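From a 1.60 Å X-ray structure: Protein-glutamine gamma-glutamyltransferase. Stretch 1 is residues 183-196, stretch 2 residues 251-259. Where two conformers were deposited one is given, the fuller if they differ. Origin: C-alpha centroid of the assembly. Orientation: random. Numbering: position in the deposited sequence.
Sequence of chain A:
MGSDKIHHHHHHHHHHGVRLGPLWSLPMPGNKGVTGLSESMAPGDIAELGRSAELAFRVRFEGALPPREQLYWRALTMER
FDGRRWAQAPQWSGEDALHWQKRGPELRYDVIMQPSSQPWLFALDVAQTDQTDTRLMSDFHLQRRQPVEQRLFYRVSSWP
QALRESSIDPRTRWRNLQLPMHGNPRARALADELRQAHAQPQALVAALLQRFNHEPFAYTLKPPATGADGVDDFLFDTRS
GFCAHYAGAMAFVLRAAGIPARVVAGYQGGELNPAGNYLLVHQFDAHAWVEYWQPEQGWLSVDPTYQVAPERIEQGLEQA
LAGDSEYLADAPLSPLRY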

# COMPACT_ATOMS: atom_id res chain seq x y z
N GLY A 183 6.98 3.32 23.12
CA GLY A 183 7.77 2.77 22.04
C GLY A 183 8.12 3.79 20.98
O GLY A 183 7.46 4.81 20.82
N ASN A 184 9.27 3.58 20.31
CA ASN A 184 9.75 4.41 19.19
C ASN A 184 9.81 5.89 19.50
O ASN A 184 9.35 6.74 18.74
CB ASN A 184 8.93 4.11 17.93
CG ASN A 184 9.08 2.68 17.49
OD1 ASN A 184 10.22 2.23 17.19
ND2 ASN A 184 7.98 1.93 17.48
N PRO A 185 10.46 6.29 20.63
CA PRO A 185 10.56 7.69 20.98
C PRO A 185 11.36 8.52 19.95
O PRO A 185 11.07 9.68 19.73
CB PRO A 185 11.30 7.64 22.33
CG PRO A 185 12.11 6.36 22.28
CD PRO A 185 11.17 5.39 21.57
N ARG A 186 12.37 7.92 19.31
CA ARG A 186 13.17 8.68 18.35
C ARG A 186 12.31 9.10 17.14
O ARG A 186 12.42 10.18 16.61
CB ARG A 186 14.46 7.94 17.98
CG ARG A 186 15.47 7.86 19.13
CD ARG A 186 16.77 7.17 18.69
NE ARG A 186 16.67 5.71 18.57
CZ ARG A 186 17.52 4.91 17.91
NH1 ARG A 186 18.55 5.42 17.24
NH2 ARG A 186 17.31 3.61 17.94
N ALA A 187 11.48 8.17 16.65
CA ALA A 187 10.64 8.46 15.52
C ALA A 187 9.59 9.52 15.87
O ALA A 187 9.28 10.38 15.01
CB ALA A 187 10.01 7.17 15.03
N ARG A 188 9.07 9.47 17.11
CA ARG A 188 8.14 10.48 17.57
C ARG A 188 8.83 11.84 17.63
O ARG A 188 8.26 12.86 17.22
CB ARG A 188 7.55 10.09 18.93
CG ARG A 188 6.45 9.05 18.88
CD ARG A 188 6.09 8.63 20.29
NE ARG A 188 5.93 7.20 20.40
CZ ARG A 188 4.76 6.56 20.26
NH1 ARG A 188 3.62 7.24 20.25
NH2 ARG A 188 4.75 5.25 20.11
N ALA A 189 10.10 11.87 18.08
CA ALA A 189 10.87 13.16 18.09
C ALA A 189 11.06 13.72 16.67
O ALA A 189 10.92 14.91 16.42
CB ALA A 189 12.22 12.95 18.78
N LEU A 190 11.39 12.84 15.71
CA LEU A 190 11.49 13.25 14.34
C LEU A 190 10.17 13.85 13.85
O LEU A 190 10.18 14.86 13.19
CB LEU A 190 11.93 12.06 13.49
CG LEU A 190 11.95 12.29 11.99
CD1 LEU A 190 13.00 13.33 11.56
CD2 LEU A 190 12.17 11.00 11.23
N ALA A 191 9.04 13.17 14.14
CA ALA A 191 7.74 13.62 13.70
C ALA A 191 7.44 15.03 14.26
O ALA A 191 6.94 15.88 13.58
CB ALA A 191 6.69 12.66 14.16
N ASP A 192 7.81 15.21 15.52
CA ASP A 192 7.65 16.54 16.19
C ASP A 192 8.44 17.64 15.47
O ASP A 192 7.91 18.69 15.23
CB ASP A 192 8.18 16.50 17.62
CG ASP A 192 7.29 15.71 18.54
OD1 ASP A 192 6.13 15.43 18.13
OD2 ASP A 192 7.77 15.32 19.65
N GLU A 193 9.67 17.33 15.11
CA GLU A 193 10.57 18.26 14.44
C GLU A 193 9.99 18.57 13.07
O GLU A 193 9.93 19.71 12.63
CB GLU A 193 11.99 17.69 14.39
CG GLU A 193 12.64 17.53 15.76
CD GLU A 193 13.77 16.53 15.86
OE1 GLU A 193 14.31 16.15 14.81
OE2 GLU A 193 14.10 16.11 17.00
N LEU A 194 9.55 17.51 12.35
CA LEU A 194 8.99 17.76 11.06
C LEU A 194 7.72 18.61 11.11
O LEU A 194 7.50 19.43 10.21
CB LEU A 194 8.68 16.42 10.36
CG LEU A 194 9.89 15.68 9.82
CD1 LEU A 194 9.56 14.22 9.55
CD2 LEU A 194 10.43 16.32 8.56
N ARG A 195 6.84 18.35 12.09
CA ARG A 195 5.57 19.06 12.23
C ARG A 195 5.84 20.56 12.47
O ARG A 195 5.15 21.41 11.91
CB ARG A 195 4.79 18.49 13.42
CG ARG A 195 3.42 19.11 13.68
CD ARG A 195 2.74 18.46 14.89
NE ARG A 195 1.29 18.64 14.89
CZ ARG A 195 0.41 17.80 15.42
NH1 ARG A 195 0.82 16.80 16.18
NH2 ARG A 195 -0.87 17.94 15.18
N GLN A 196 6.83 20.84 13.30
CA GLN A 196 7.25 22.24 13.63
C GLN A 196 7.84 22.91 12.39
O GLN A 196 7.64 24.09 12.23
CB GLN A 196 8.25 22.26 14.79
CG GLN A 196 7.63 21.85 16.13
CD GLN A 196 6.29 22.48 16.45
OE1 GLN A 196 5.24 21.82 16.41
NE2 GLN A 196 6.30 23.76 16.78
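Stretch 2, residues 251-259: AFVLRAAGI

How does stretch 2 run across stretch 1? Residues 251-256 form the last turns of a helix that begins earlier in the chain, and they cross helix 185-196 at -55°, with the two N-to-C directions closer to parallel than to antiparallel. The axes approach to 8.2 Å, a short distance that small residues allow: where the backbones come nearest, alanine faces alanine, with Ala191 CA 4.7 Å from Ala257 CA. The helix of stretch 2 then ends in a Schellman motif. Gly258 takes a positive phi of 85°, and two backbone bonds reach back into the last turn, Ile259 N to Leu254 O at 2.9 Å and Gly258 N to Arg255 O at 3.0 Å.

Which apolar side chains fill the crossing? Ala191 is at its centre. Its CB lies 3.4 Å from Ala256 CB, 4.0 Å from Val253 CG1 and 4.1 Å from Ala257 CB, and it also rests on the backbone, 3.4 Å from Val253 O. Val253, in the t rotamer, meets several neighbours: its CG1 is 3.9 Å from Leu194 CD1, while its CG2 is 4.4 Å from both Leu190 CD2 and Ala187 CB. Toward the start of helix 185-196, Phe252 points its CB toward stretch 1 and brings its ring against the first turn, with CE1 3.7 Å from Ala187 CB and CZ 3.7 Å from Asn184 CB.

How do Arg188 and Arg195 take part? Arg188 folds back on its own stretch, where NE and NH2 donate hydrogen bonds to Gly183 O at 2.9 and 2.8 Å. Held there, the guanidinium turns one face to Phe252, whose ring meets it edge-on; Arg188 NH2 is 3.8 Å from Phe252 CZ. Arg195 instead extends, all t through chi3, over the end of the other helix. One guanidinium face covers Ala257 O, 3.5 Å from Arg195 NE, and Gly258 CA, 3.9 Å from Arg195 NH2. A CB on Gly258 would come within 2.4 Å of Arg195 NH2, so the close cover depends on glycine's bare backbone.

Does any hydrogen bond join the stretches? No direct one does, and packing carries the contact, burying 524 Å² over both sides. A water nevertheless links them at the margin, hydrogen-bonded to Asp192 OD1 at 2.7 Å and to Ala256 O at 3.1 Å. Asp192 OD1 and Ala256 O, 4.3 Å apart, are both acceptors and cannot bond to each other, so the link between them runs through the water.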

# COMPACT_ATOMS: atom_id res chain seq x y z
N ALA A 251 4.36 5.68 7.61
CA ALA A 251 3.02 5.88 8.17
C ALA A 251 3.11 6.26 9.66
O ALA A 251 2.35 7.14 10.12
CB ALA A 251 2.16 4.67 7.95
N PHE A 252 3.99 5.61 10.40
CA PHE A 252 4.22 5.92 11.83
C PHE A 252 4.56 7.40 12.00
O PHE A 252 3.92 8.09 12.82
CB PHE A 252 5.32 5.05 12.41
CG PHE A 252 5.56 5.29 13.87
CD1 PHE A 252 6.25 6.41 14.30
CD2 PHE A 252 5.07 4.39 14.79
CE1 PHE A 252 6.43 6.64 15.66
CE2 PHE A 252 5.25 4.61 16.16
CZ PHE A 252 5.95 5.73 16.58
N VAL A 253 5.56 7.87 11.26
CA VAL A 253 6.04 9.24 11.43
C VAL A 253 4.95 10.23 11.04
O VAL A 253 4.73 11.22 11.74
CB VAL A 253 7.35 9.50 10.66
CG1 VAL A 253 7.77 10.97 10.73
CG2 VAL A 253 8.43 8.63 11.22
N LEU A 254 4.19 9.94 9.96
CA LEU A 254 3.08 10.84 9.56
C LEU A 254 2.03 10.92 10.67
O LEU A 254 1.59 12.05 11.02
CB LEU A 254 2.48 10.40 8.23
CG LEU A 254 3.36 10.54 6.99
CD1 LEU A 254 2.63 9.99 5.79
CD2 LEU A 254 3.82 11.96 6.73
N ARG A 255 1.64 9.81 11.24
CA ARG A 255 0.64 9.82 12.26
C ARG A 255 1.16 10.58 13.47
O ARG A 255 0.37 11.34 14.13
CB ARG A 255 0.31 8.42 12.73
CG ARG A 255 -0.49 7.61 11.72
CD ARG A 255 -1.02 6.35 12.33
NE ARG A 255 -1.87 5.62 11.37
CZ ARG A 255 -2.61 4.58 11.62
NH1 ARG A 255 -2.63 3.99 12.81
NH2 ARG A 255 -3.42 4.13 10.64
N ALA A 256 2.44 10.38 13.80
CA ALA A 256 3.03 11.07 14.98
C ALA A 256 3.12 12.57 14.73
O ALA A 256 3.17 13.33 15.74
CB ALA A 256 4.34 10.46 15.37
N ALA A 257 3.15 13.02 13.49
CA ALA A 257 3.16 14.42 13.11
C ALA A 257 1.73 14.98 12.95
O ALA A 257 1.57 16.09 12.49
CB ALA A 257 3.88 14.62 11.82
N GLY A 258 0.70 14.18 13.22
CA GLY A 258 -0.69 14.62 13.14
C GLY A 258 -1.31 14.55 11.76
O GLY A 258 -2.33 15.15 11.55
N ILE A 259 -0.75 13.73 10.85
CA ILE A 259 -1.24 13.54 9.48
C ILE A 259 -1.87 12.16 9.43
O ILE A 259 -1.16 11.17 9.66
CB ILE A 259 -0.11 13.70 8.43
CG1 ILE A 259 0.51 15.10 8.49
CG2 ILE A 259 -0.67 13.39 7.04
CD1 ILE A 259 1.69 15.33 7.62
O HOH W 1 5.20 12.86 17.98